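Local coordinates for protein heme oxygenase (Chlamydomonas reinhardtii, PDB 4RAJ) that probably binds heme and oxidatively cleaves it to biliverdin, releasing carbon monoxide and iron, at residues A[30-35]-A[216-221]; A[40-45]-A[223-228]; A[60-65]-A[116-121]; A[161-166]-A[172-177]. All coordinates share one frame; numbering follows the deposited sequence.

How the interactions relate
From the N terminus, helix 29-47 supplies the first partners of interactions 1 and 2. Both contacts close late, on helix 204-227, across most of the chain. Their segments alternate in sequence, so the two loops cross, and together they tie the first long helix to the last one. Interactions 3 and 4 both fall within these large loops and follow each other in series. Interaction 3 joins helix 50-76 to the turn before helix 120-135. It touches interaction 2 through I224 on V63 and interaction 1 through N221 on F60. Interaction 4 is local. It folds the loop after helix 155-165 back onto that helix, without touching the others.

Interaction 1: residues A[30-35]-A[216-221]; sequences KIHNVS and AAFGHN
F218 turns its CG anti to its own carbonyl carbon (chi1 -78°), which sends the ring across to I31, H32 and S35. In I31, CG1 lies anti to the backbone N, and CG2 stands between N and the carbonyl carbon; both branches reach F218 CB. I31 CG2 is 3.8 Å from F218 CG. It makes an off-centre CH-pi contact, 4.3 Å from the F218 ring centroid. The outer rim of F218 runs up to H32. F218 CE1 stands 3.4 Å above one face of the H32 ring, toward the rim of that ring. The pair is oblique, with planes at 57° and centroids 4.9 Å apart. S35 OG comes in at the F218 edge, in the ring plane, 3.6 Å from F218 CD1. Its polar partner is N222, whose OD1 it meets in a hydrogen bond, so the hydroxyl is satisfied while it lies beside the ring. S35, F218 and N221 also line a pocket that holds a glycol ether, probably from the crystallisation liquor; N221 ND2 bonds to it. The contact joins helices 29-47 and 204-227, which run nearly parallel here, with axes 10.0 Å apart and a crossing angle of 22°. T146 of helix 140-151 also packs on F218, and Y125 of helix 120-135 packs on A217.

Interaction 2: residues A[40-45]-A[223-228]; sequences NARLIA and AIIKAF
R42 reaches I225 and K226 with a long, nearly straight side chain. CB starts toward the partner helix. CG follows, and neither atom comes close to the other segment. The chain stays extended from CG to NE (chi2 170°, chi3 -174°), and this carries CD across the gap. R42 CD meets I225 CG2 at 3.5 Å, the closest contact of the pair. NE comes next, and it passes the same methyl. R42 NE is also 3.8 Å from I225 O, without a hydrogen bond. The chain then turns at NE (chi4 74°) and swings the guanidinium off the line of the chain. NH1 points back to its own helix and bonds to L38 O, one turn earlier. NH2 comes beside the aliphatic part of K226, with R42 NH2 4.0 Å from K226 CG. The end of the lysine leads away, and K226 NZ lies 7.4 Å from R42 NH2. This probably limits repulsion between the two charges; across the two segments the arginine's closest contacts are to carbon. The contact lies on the surface, where the last turn of helix 204-227 faces the C-terminal half of helix 29-47. L38 and V39 of the latter also pack on I225. L230, in the loop after helix 204-227, touches R42. I224 faces helices 50-76 and 120-135.

Interaction 3: residues A[60-65]-A[116-121]; sequences FYYVFV and GTKSQA
Y62 and K118 meet through a cation-pi and a CH-pi contact on the same ring face. The lysine chain, extended beyond CG, crosses the tyrosine at about a right angle. K118 CE sits over the centre of the ring, 3.7 Å from the Y62 ring centroid and only 3° off the normal. The ammonium follows, still over the face: K118 NZ is 4.1 Å from the Y62 centroid, 24° off the normal, and leans toward Y62 CD1. On the opposite face of the ring, Y61 CD2 lies 3.9 Å above the plane, over the centre, so the ring is packed from both sides. A water adds a polar link at the hydroxyl. It lies 2.9 Å from Y62 OH and gives a weak bond to G116 O. Salt bridging completes the lysine: E126 of helix 120-135 takes K118 NZ. K118 comes just before S119, the N-cap of that helix, so the contact joins helix 50-76 to the turn that starts helix 120-135. The positive charge therefore has two kinds of partner, a carboxylate and a pi face. This would favour a protonated lysine, probably with its ammonium held in place over the ring.

Interaction 4: residues A[161-166]-A[172-177]; sequences WARKIF and VGTAAF
The loop after helix 155-165 folds back onto the helix, and R163 grips T174 there, in the irregular stretch ahead of helix 184-200. The arginine chain leaves with CG anti to its backbone N and then bends at chi2 and chi3, which brings its guanidinium to the loop. Both end nitrogens point at one oxygen. R163 NH1 to T174 OG1 is 3.1 Å, and R163 NH2 to T174 OG1 is also 3.1 Å, each with an angle of 144° at the hydrogen. The oxygen lies in the guanidinium plane, at its edge. R163 NH1 also reaches V172 O at 3.0 Å, a weak bond bent to 126°. The apolar contact is A162 CB to T174 CG2, at 4.1 Å. Outside the two segments, R163 NE bonds to P169 O, and T174 OG1 to D178 OD1. The threonine oxygen thus accepts two N-H bonds and also pairs with a carboxylate, consistent with its own proton going to D178. This should hold the hydroxyl's rotation. The guanidinium is probably held in orientation by two carbonyls and a hydroxyl, while D170 is a weak, long ion pair to R163 NE; the charge is probably eased by both.

Interaction 1: residues A[30-35]-A[216-221]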
loop_
_atom_site.group_PDB
_atom_site.type_symbol
_atom_site.label_atom_id
_atom_site.label_comp_id
_atom_site.label_asym_id
_atom_site.label_seq_id
_atom_site.Cartn_x
_atom_site.Cartn_y
_atom_site.Cartn_z
ATOM N N LYS A 30 10.294 15.167 1.178
ATOM C CA LYS A 30 11.213 14.913 2.286
ATOM C C LYS A 30 10.916 13.611 3.052
ATOM O O LYS A 30 11.837 12.887 3.430
ATOM C CB LYS A 30 11.209 16.095 3.258
ATOM C CG LYS A 30 12.083 17.261 2.814
ATOM C CD LYS A 30 12.297 18.256 3.952
ATOM C CE LYS A 30 11.011 18.997 4.301
ATOM N NZ LYS A 30 11.270 20.316 4.952
ATOM N N ILE A 31 9.642 13.320 3.292
ATOM C CA ILE A 31 9.289 12.110 4.024
ATOM C C ILE A 31 9.429 10.889 3.102
ATOM O O ILE A 31 9.698 9.786 3.573
ATOM C CB ILE A 31 7.854 12.200 4.627
ATOM C CG1 ILE A 31 7.623 11.098 5.665
ATOM C CG2 ILE A 31 6.784 12.202 3.540
ATOM C CD1 ILE A 31 8.581 11.168 6.827
ATOM N N HIS A 32 9.283 11.091 1.794
ATOM C CA HIS A 32 9.503 10.007 0.830
ATOM C C HIS A 32 10.967 9.587 0.869
ATOM O O HIS A 32 11.272 8.404 0.920
ATOM C CB HIS A 32 9.102 10.425 -0.589
ATOM C CG HIS A 32 8.728 9.278 -1.480
ATOM N ND1 HIS A 32 9.044 7.968 -1.185
ATOM C CD2 HIS A 32 8.067 9.247 -2.662
ATOM C CE1 HIS A 32 8.593 7.181 -2.146
ATOM N NE2 HIS A 32 7.997 7.932 -3.055
ATOM N N ASN A 33 11.875 10.559 0.877
ATOM C CA ASN A 33 13.298 10.255 1.010
ATOM C C ASN A 33 13.619 9.552 2.327
ATOM O O ASN A 33 14.420 8.621 2.362
ATOM C CB ASN A 33 14.136 11.524 0.878
ATOM C CG ASN A 33 13.991 12.170 -0.482
ATOM O OD1 ASN A 33 13.495 11.548 -1.421
ATOM N ND2 ASN A 33 14.418 13.427 -0.597
ATOM N N VAL A 34 12.989 9.991 3.409
ATOM C CA VAL A 34 13.134 9.302 4.687
ATOM C C VAL A 34 12.667 7.838 4.580
ATOM O O VAL A 34 13.336 6.909 5.052
ATOM C CB VAL A 34 12.340 10.007 5.796
ATOM C CG1 VAL A 34 12.264 9.126 7.031
ATOM C CG2 VAL A 34 12.973 11.365 6.132
ATOM N N SER A 35 11.518 7.634 3.954
ATOM C CA SER A 35 10.966 6.286 3.813
ATOM C C SER A 35 11.875 5.357 3.004
ATOM O O SER A 35 12.137 4.217 3.379
ATOM C CB SER A 35 9.607 6.366 3.143
ATOM O OG SER A 35 8.642 6.864 4.027
ATOM N N ALA A 216 0.152 11.339 5.887
ATOM C CA ALA A 216 -0.117 10.427 7.001
ATOM C C ALA A 216 0.191 8.987 6.610
ATOM O O ALA A 216 0.634 8.196 7.446
ATOM C CB ALA A 216 -1.570 10.539 7.472
ATOM N N ALA A 217 -0.046 8.648 5.346
ATOM C CA ALA A 217 0.233 7.289 4.878
ATOM C C ALA A 217 1.723 6.995 4.973
ATOM O O ALA A 217 2.114 5.913 5.409
ATOM C CB ALA A 217 -0.275 7.095 3.452
ATOM N N PHE A 218 2.563 7.955 4.587
ATOM C CA PHE A 218 4.009 7.792 4.773
ATOM C C PHE A 218 4.332 7.630 6.254
ATOM O O PHE A 218 5.123 6.771 6.647
ATOM C CB PHE A 218 4.790 8.984 4.213
ATOM C CG PHE A 218 4.934 8.975 2.726
ATOM C CD1 PHE A 218 5.992 8.304 2.125
ATOM C CD2 PHE A 218 4.027 9.649 1.922
ATOM C CE1 PHE A 218 6.138 8.297 0.746
ATOM C CE2 PHE A 218 4.163 9.641 0.540
ATOM C CZ PHE A 218 5.217 8.961 -0.046
ATOM N N GLY A 219 3.725 8.477 7.075
ATOM C CA GLY A 219 3.982 8.442 8.504
ATOM C C GLY A 219 3.630 7.101 9.121
ATOM O O GLY A 219 4.411 6.540 9.912
ATOM N N HIS A 220 2.454 6.586 8.763
ATOM C CA HIS A 220 2.011 5.291 9.262
ATOM C C HIS A 220 2.948 4.184 8.786
ATOM O O HIS A 220 3.322 3.297 9.557
ATOM C CB HIS A 220 0.578 5.011 8.817
ATOM C CG HIS A 220 -0.458 5.744 9.614
ATOM N ND1 HIS A 220 -0.745 5.428 10.926
ATOM C CD2 HIS A 220 -1.283 6.768 9.283
ATOM C CE1 HIS A 220 -1.693 6.235 11.372
ATOM N NE2 HIS A 220 -2.042 7.054 10.393
ATOM N N ASN A 221 3.288 4.212 7.495
ATOM C CA ASN A 221 4.156 3.196 6.924
ATOM C C ASN A 221 5.491 3.184 7.633
ATOM O O ASN A 221 6.024 2.129 7.955
ATOM C CB ASN A 221 4.366 3.425 5.421
ATOM C CG ASN A 221 3.212 2.912 4.591
ATOM O OD1 ASN A 221 2.161 2.576 5.125
ATOM N ND2 ASN A 221 3.401 2.853 3.277
#

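Interaction 2: residues A[40-45]-A[223-228]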
loop_
_atom_site.group_PDB
_atom_site.type_symbol
_atom_site.label_atom_id
_atom_site.label_comp_id
_atom_site.label_asym_id
_atom_site.label_seq_id
_atom_site.Cartn_x
_atom_site.Cartn_y
_atom_site.Cartn_z
ATOM N N ASN A 40 15.202 0.763 2.135
ATOM C CA ASN A 40 16.453 0.205 1.630
ATOM C C ASN A 40 17.369 -0.304 2.751
ATOM O O ASN A 40 18.041 -1.317 2.588
ATOM C CB ASN A 40 17.209 1.223 0.766
ATOM C CG ASN A 40 16.429 1.635 -0.472
ATOM O OD1 ASN A 40 16.135 2.801 -0.677
ATOM N ND2 ASN A 40 16.042 0.657 -1.271
ATOM N N ALA A 41 17.395 0.387 3.883
ATOM C CA ALA A 41 18.241 -0.044 5.003
ATOM C C ALA A 41 17.804 -1.382 5.581
ATOM O O ALA A 41 18.576 -2.037 6.287
ATOM C CB ALA A 41 18.254 0.990 6.091
ATOM N N ARG A 42 16.565 -1.779 5.304
ATOM C CA ARG A 42 16.040 -3.020 5.865
ATOM C C ARG A 42 15.932 -4.156 4.838
ATOM O O ARG A 42 15.844 -5.312 5.216
ATOM C CB ARG A 42 14.688 -2.761 6.513
ATOM C CG ARG A 42 14.840 -2.200 7.934
ATOM C CD ARG A 42 13.526 -1.719 8.503
ATOM N NE ARG A 42 13.701 -1.056 9.797
ATOM C CZ ARG A 42 14.215 0.164 9.965
ATOM N NH1 ARG A 42 14.630 0.877 8.921
ATOM N NH2 ARG A 42 14.328 0.670 11.187
ATOM N N LEU A 43 15.966 -3.822 3.553
ATOM C CA LEU A 43 15.936 -4.831 2.492
ATOM C C LEU A 43 16.983 -5.913 2.628
ATOM O O LEU A 43 16.666 -7.095 2.488
ATOM C CB LEU A 43 16.121 -4.183 1.132
ATOM C CG LEU A 43 14.955 -3.341 0.669
ATOM C CD1 LEU A 43 15.245 -2.820 -0.725
ATOM C CD2 LEU A 43 13.685 -4.164 0.716
ATOM N N ILE A 44 18.236 -5.519 2.857
ATOM C CA ILE A 44 19.310 -6.499 2.939
ATOM C C ILE A 44 19.040 -7.446 4.094
ATOM O O ILE A 44 19.232 -8.659 3.984
ATOM C CB ILE A 44 20.703 -5.830 3.096
ATOM C CG1 ILE A 44 21.303 -5.562 1.722
ATOM C CG2 ILE A 44 21.668 -6.732 3.847
ATOM C CD1 ILE A 44 21.368 -6.794 0.856
ATOM N N ALA A 45 18.548 -6.886 5.195
ATOM C CA ALA A 45 18.193 -7.703 6.343
ATOM C C ALA A 45 17.095 -8.687 5.953
ATOM O O ALA A 45 17.187 -9.870 6.240
ATOM C CB ALA A 45 17.741 -6.829 7.509
ATOM N N ALA A 223 6.201 4.141 10.657
ATOM C CA ALA A 223 5.984 3.641 12.008
ATOM C C ALA A 223 5.896 2.123 12.021
ATOM O O ALA A 223 6.453 1.463 12.896
ATOM C CB ALA A 223 4.714 4.250 12.592
ATOM N N ILE A 224 5.187 1.577 11.043
ATOM C CA ILE A 224 5.000 0.129 10.924
ATOM C C ILE A 224 6.330 -0.564 10.602
ATOM O O ILE A 224 6.678 -1.597 11.190
ATOM C CB ILE A 224 3.939 -0.174 9.865
ATOM C CG1 ILE A 224 2.577 0.340 10.358
ATOM C CG2 ILE A 224 3.863 -1.660 9.552
ATOM C CD1 ILE A 224 1.481 0.350 9.294
ATOM N N ILE A 225 7.081 0.027 9.684
ATOM C CA ILE A 225 8.407 -0.479 9.341
ATOM C C ILE A 225 9.358 -0.476 10.543
ATOM O O ILE A 225 10.070 -1.452 10.801
ATOM C CB ILE A 225 9.014 0.347 8.200
ATOM C CG1 ILE A 225 8.232 0.093 6.911
ATOM C CG2 ILE A 225 10.467 -0.027 7.978
ATOM C CD1 ILE A 225 8.480 1.121 5.846
ATOM N N LYS A 226 9.357 0.618 11.294
ATOM C CA LYS A 226 10.286 0.742 12.416
ATOM C C LYS A 226 9.915 -0.184 13.566
ATOM O O LYS A 226 10.781 -0.617 14.324
ATOM C CB LYS A 226 10.347 2.193 12.896
ATOM C CG LYS A 226 11.191 3.053 11.979
ATOM C CD LYS A 226 11.394 4.449 12.533
ATOM C CE LYS A 226 10.091 5.224 12.520
ATOM N NZ LYS A 226 10.334 6.689 12.668
ATOM N N ALA A 227 8.633 -0.509 13.678
ATOM C CA ALA A 227 8.159 -1.356 14.770
ATOM C C ALA A 227 8.433 -2.837 14.508
ATOM O O ALA A 227 8.277 -3.668 15.400
ATOM C CB ALA A 227 6.662 -1.128 15.006
ATOM N N PHE A 228 8.841 -3.166 13.287
ATOM C CA PHE A 228 9.051 -4.561 12.909
ATOM C C PHE A 228 10.327 -5.078 13.556
ATOM O O PHE A 228 11.378 -4.444 13.460
ATOM C CB PHE A 228 9.128 -4.728 11.379
ATOM C CG PHE A 228 9.330 -6.168 10.933
ATOM C CD1 PHE A 228 8.265 -7.067 10.927
ATOM C CD2 PHE A 228 10.578 -6.620 10.524
ATOM C CE1 PHE A 228 8.446 -8.394 10.524
ATOM C CE2 PHE A 228 10.768 -7.947 10.117
ATOM C CZ PHE A 228 9.700 -8.831 10.116
#

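Interaction 3: residues A[60-65]-A[116-121]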
loop_
_atom_site.group_PDB
_atom_site.type_symbol
_atom_site.label_atom_id
_atom_site.label_comp_id
_atom_site.label_asym_id
_atom_site.label_seq_id
_atom_site.Cartn_x
_atom_site.Cartn_y
_atom_site.Cartn_z
ATOM N N PHE A 60 2.162 -5.445 5.729
ATOM C CA PHE A 60 1.465 -4.699 4.710
ATOM C C PHE A 60 0.332 -5.486 4.067
ATOM O O PHE A 60 -0.567 -4.900 3.448
ATOM C CB PHE A 60 2.497 -4.181 3.713
ATOM C CG PHE A 60 3.286 -3.065 4.300
ATOM C CD1 PHE A 60 2.814 -1.766 4.220
ATOM C CD2 PHE A 60 4.407 -3.321 5.069
ATOM C CE1 PHE A 60 3.502 -0.725 4.830
ATOM C CE2 PHE A 60 5.100 -2.280 5.690
ATOM C CZ PHE A 60 4.642 -0.986 5.566
ATOM N N TYR A 61 0.339 -6.800 4.254
ATOM C CA TYR A 61 -0.847 -7.586 3.952
ATOM C C TYR A 61 -2.013 -6.986 4.743
ATOM O O TYR A 61 -3.066 -6.662 4.174
ATOM C CB TYR A 61 -0.624 -9.066 4.298
ATOM C CG TYR A 61 -1.903 -9.856 4.439
ATOM C CD1 TYR A 61 -2.770 -10.018 3.364
ATOM C CD2 TYR A 61 -2.244 -10.443 5.655
ATOM C CE1 TYR A 61 -3.959 -10.755 3.496
ATOM C CE2 TYR A 61 -3.423 -11.167 5.796
ATOM C CZ TYR A 61 -4.270 -11.324 4.717
ATOM O OH TYR A 61 -5.444 -12.043 4.876
ATOM N N TYR A 62 -1.806 -6.783 6.042
ATOM C CA TYR A 62 -2.855 -6.205 6.877
ATOM C C TYR A 62 -3.180 -4.767 6.512
ATOM O O TYR A 62 -4.342 -4.359 6.605
ATOM C CB TYR A 62 -2.470 -6.277 8.357
ATOM C CG TYR A 62 -2.506 -7.709 8.873
ATOM C CD1 TYR A 62 -3.668 -8.470 8.775
ATOM C CD2 TYR A 62 -1.383 -8.291 9.451
ATOM C CE1 TYR A 62 -3.705 -9.781 9.245
ATOM C CE2 TYR A 62 -1.412 -9.600 9.927
ATOM C CZ TYR A 62 -2.575 -10.335 9.824
ATOM O OH TYR A 62 -2.589 -11.635 10.295
ATOM N N VAL A 63 -2.171 -3.985 6.131
ATOM C CA VAL A 63 -2.449 -2.615 5.681
ATOM C C VAL A 63 -3.393 -2.650 4.483
ATOM O O VAL A 63 -4.440 -1.980 4.455
ATOM C CB VAL A 63 -1.169 -1.847 5.298
ATOM C CG1 VAL A 63 -1.530 -0.518 4.594
ATOM C CG2 VAL A 63 -0.295 -1.598 6.547
ATOM N N PHE A 64 -3.054 -3.452 3.484
ATOM C CA PHE A 64 -3.923 -3.497 2.315
ATOM C C PHE A 64 -5.276 -4.166 2.586
ATOM O O PHE A 64 -6.268 -3.767 1.989
ATOM C CB PHE A 64 -3.202 -4.171 1.135
ATOM C CG PHE A 64 -2.212 -3.256 0.479
ATOM C CD1 PHE A 64 -2.641 -2.256 -0.380
ATOM C CD2 PHE A 64 -0.863 -3.342 0.770
ATOM C CE1 PHE A 64 -1.728 -1.375 -0.963
ATOM C CE2 PHE A 64 0.057 -2.462 0.192
ATOM C CZ PHE A 64 -0.380 -1.484 -0.671
ATOM N N VAL A 65 -5.339 -5.161 3.467
ATOM C CA VAL A 65 -6.651 -5.704 3.843
ATOM C C VAL A 65 -7.538 -4.573 4.384
ATOM O O VAL A 65 -8.701 -4.439 3.997
ATOM C CB VAL A 65 -6.536 -6.822 4.905
ATOM C CG1 VAL A 65 -7.868 -7.041 5.601
ATOM C CG2 VAL A 65 -6.042 -8.119 4.261
ATOM N N GLY A 116 2.901 -13.393 13.976
ATOM C CA GLY A 116 3.049 -12.906 15.341
ATOM C C GLY A 116 1.931 -11.999 15.817
ATOM O O GLY A 116 0.767 -12.229 15.529
ATOM N N THR A 117 2.282 -10.956 16.557
ATOM C CA THR A 117 1.275 -9.994 16.989
ATOM C C THR A 117 1.417 -8.697 16.208
ATOM O O THR A 117 2.524 -8.291 15.857
ATOM C CB THR A 117 1.381 -9.685 18.501
ATOM O OG1 THR A 117 2.658 -9.097 18.778
ATOM C CG2 THR A 117 1.236 -10.947 19.312
ATOM N N LYS A 118 0.301 -8.034 15.948
ATOM C CA LYS A 118 0.353 -6.757 15.252
ATOM C C LYS A 118 0.978 -5.700 16.146
ATOM O O LYS A 118 0.645 -5.619 17.330
ATOM C CB LYS A 118 -1.047 -6.321 14.831
ATOM C CG LYS A 118 -1.763 -7.348 13.965
ATOM C CD LYS A 118 -3.063 -6.772 13.411
ATOM C CE LYS A 118 -3.809 -7.811 12.602
ATOM N NZ LYS A 118 -5.094 -7.284 12.087
ATOM N N SER A 119 1.866 -4.889 15.584
ATOM C CA SER A 119 2.411 -3.744 16.307
ATOM C C SER A 119 1.313 -2.733 16.617
ATOM O O SER A 119 0.260 -2.733 15.982
ATOM C CB SER A 119 3.521 -3.064 15.498
ATOM O OG SER A 119 3.006 -2.484 14.308
ATOM N N GLN A 120 1.562 -1.855 17.582
ATOM C CA GLN A 120 0.599 -0.798 17.862
ATOM C C GLN A 120 0.499 0.104 16.630
ATOM O O GLN A 120 -0.586 0.579 16.284
ATOM C CB GLN A 120 0.999 0.012 19.095
ATOM C CG GLN A 120 -0.100 0.952 19.552
ATOM C CD GLN A 120 -1.383 0.219 19.907
ATOM O OE1 GLN A 120 -1.369 -0.759 20.662
ATOM N NE2 GLN A 120 -2.501 0.673 19.346
ATOM N N ALA A 121 1.630 0.313 15.959
ATOM C CA ALA A 121 1.658 1.157 14.764
ATOM C C ALA A 121 0.704 0.632 13.689
ATOM O O ALA A 121 -0.018 1.401 13.047
ATOM C CB ALA A 121 3.074 1.252 14.214
HETATM O O HOH W 1 -1.247 -11.413 12.891
#

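Interaction 4: residues A[161-166]-A[172-177]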
loop_
_atom_site.group_PDB
_atom_site.type_symbol
_atom_site.label_atom_id
_atom_site.label_comp_id
_atom_site.label_asym_id
_atom_site.label_seq_id
_atom_site.Cartn_x
_atom_site.Cartn_y
_atom_site.Cartn_z
ATOM N N TRP A 161 14.395 -8.060 -7.022
ATOM C CA TRP A 161 15.359 -8.543 -6.037
ATOM C C TRP A 161 14.895 -9.840 -5.393
ATOM O O TRP A 161 15.683 -10.772 -5.242
ATOM C CB TRP A 161 15.617 -7.493 -4.948
ATOM C CG TRP A 161 16.700 -6.529 -5.288
ATOM C CD1 TRP A 161 16.568 -5.191 -5.516
ATOM C CD2 TRP A 161 18.090 -6.828 -5.446
ATOM N NE1 TRP A 161 17.793 -4.640 -5.810
ATOM C CE2 TRP A 161 18.743 -5.624 -5.770
ATOM C CE3 TRP A 161 18.844 -8.003 -5.358
ATOM C CZ2 TRP A 161 20.120 -5.558 -5.998
ATOM C CZ3 TRP A 161 20.208 -7.936 -5.590
ATOM C CH2 TRP A 161 20.832 -6.721 -5.903
ATOM N N ALA A 162 13.624 -9.909 -5.013
ATOM C CA ALA A 162 13.090 -11.147 -4.441
ATOM C C ALA A 162 13.304 -12.325 -5.387
ATOM O O ALA A 162 13.751 -13.402 -4.971
ATOM C CB ALA A 162 11.599 -10.993 -4.115
ATOM N N ARG A 163 12.992 -12.121 -6.666
ATOM C CA ARG A 163 13.114 -13.203 -7.635
ATOM C C ARG A 163 14.578 -13.627 -7.806
ATOM O O ARG A 163 14.879 -14.814 -7.927
ATOM C CB ARG A 163 12.507 -12.791 -8.978
ATOM C CG ARG A 163 12.634 -13.844 -10.074
ATOM C CD ARG A 163 11.416 -13.857 -10.997
ATOM N NE ARG A 163 10.230 -14.403 -10.334
ATOM C CZ ARG A 163 9.182 -13.689 -9.947
ATOM N NH1 ARG A 163 8.166 -14.296 -9.339
ATOM N NH2 ARG A 163 9.141 -12.375 -10.161
ATOM N N LYS A 164 15.483 -12.658 -7.779
ATOM C CA LYS A 164 16.904 -12.940 -7.944
ATOM C C LYS A 164 17.477 -13.685 -6.735
ATOM O O LYS A 164 18.102 -14.733 -6.871
ATOM C CB LYS A 164 17.681 -11.638 -8.174
ATOM C CG LYS A 164 19.154 -11.847 -8.519
ATOM C CD LYS A 164 19.867 -10.520 -8.709
ATOM C CE LYS A 164 21.140 -10.683 -9.531
ATOM N NZ LYS A 164 20.839 -10.815 -10.988
ATOM N N ILE A 165 17.257 -13.140 -5.551
ATOM C CA ILE A 165 17.872 -13.675 -4.347
ATOM C C ILE A 165 17.237 -14.994 -3.901
ATOM O O ILE A 165 17.939 -15.912 -3.464
ATOM C CB ILE A 165 17.811 -12.644 -3.210
ATOM C CG1 ILE A 165 18.657 -11.423 -3.586
ATOM C CG2 ILE A 165 18.301 -13.245 -1.899
ATOM C CD1 ILE A 165 18.669 -10.329 -2.547
ATOM N N PHE A 166 15.919 -15.100 -4.035
ATOM C CA PHE A 166 15.217 -16.301 -3.595
ATOM C C PHE A 166 15.090 -17.324 -4.707
ATOM O O PHE A 166 14.486 -18.372 -4.505
ATOM C CB PHE A 166 13.825 -15.961 -3.069
ATOM C CG PHE A 166 13.836 -15.105 -1.831
ATOM C CD1 PHE A 166 14.856 -15.216 -0.897
ATOM C CD2 PHE A 166 12.821 -14.190 -1.606
ATOM C CE1 PHE A 166 14.872 -14.433 0.242
ATOM C CE2 PHE A 166 12.827 -13.397 -0.466
ATOM C CZ PHE A 166 13.858 -13.517 0.458
ATOM N N VAL A 172 5.575 -17.388 -9.213
ATOM C CA VAL A 172 5.373 -17.618 -7.785
ATOM C C VAL A 172 6.245 -16.681 -6.955
ATOM O O VAL A 172 7.377 -16.364 -7.355
ATOM C CB VAL A 172 5.717 -19.072 -7.382
ATOM C CG1 VAL A 172 5.171 -19.373 -6.011
ATOM C CG2 VAL A 172 5.176 -20.067 -8.389
ATOM N N GLY A 173 5.735 -16.227 -5.812
ATOM C CA GLY A 173 6.592 -15.539 -4.853
ATOM C C GLY A 173 6.618 -14.027 -4.898
ATOM O O GLY A 173 7.152 -13.397 -3.979
ATOM N N THR A 174 6.064 -13.430 -5.954
ATOM C CA THR A 174 5.976 -11.969 -5.999
ATOM C C THR A 174 4.583 -11.495 -6.359
ATOM O O THR A 174 4.427 -10.471 -7.032
ATOM C CB THR A 174 6.994 -11.355 -7.001
ATOM O OG1 THR A 174 6.678 -11.753 -8.345
ATOM C CG2 THR A 174 8.434 -11.787 -6.657
ATOM N N ALA A 175 3.564 -12.234 -5.916
ATOM C CA ALA A 175 2.184 -11.895 -6.272
ATOM C C ALA A 175 1.763 -10.531 -5.713
ATOM O O ALA A 175 0.907 -9.859 -6.290
ATOM C CB ALA A 175 1.222 -12.990 -5.799
ATOM N N ALA A 176 2.379 -10.123 -4.607
ATOM C CA ALA A 176 2.128 -8.800 -4.027
ATOM C C ALA A 176 2.446 -7.686 -5.020
ATOM O O ALA A 176 1.845 -6.609 -4.973
ATOM C CB ALA A 176 2.952 -8.611 -2.750
ATOM N N PHE A 177 3.405 -7.957 -5.905
ATOM C CA PHE A 177 3.914 -6.975 -6.862
ATOM C C PHE A 177 3.557 -7.295 -8.326
ATOM O O PHE A 177 4.040 -6.625 -9.243
ATOM C CB PHE A 177 5.435 -6.880 -6.720
ATOM C CG PHE A 177 5.886 -6.643 -5.302
ATOM C CD1 PHE A 177 5.729 -5.400 -4.716
ATOM C CD2 PHE A 177 6.455 -7.667 -4.556
ATOM C CE1 PHE A 177 6.133 -5.188 -3.408
ATOM C CE2 PHE A 177 6.867 -7.458 -3.251
ATOM C CZ PHE A 177 6.706 -6.222 -2.675
#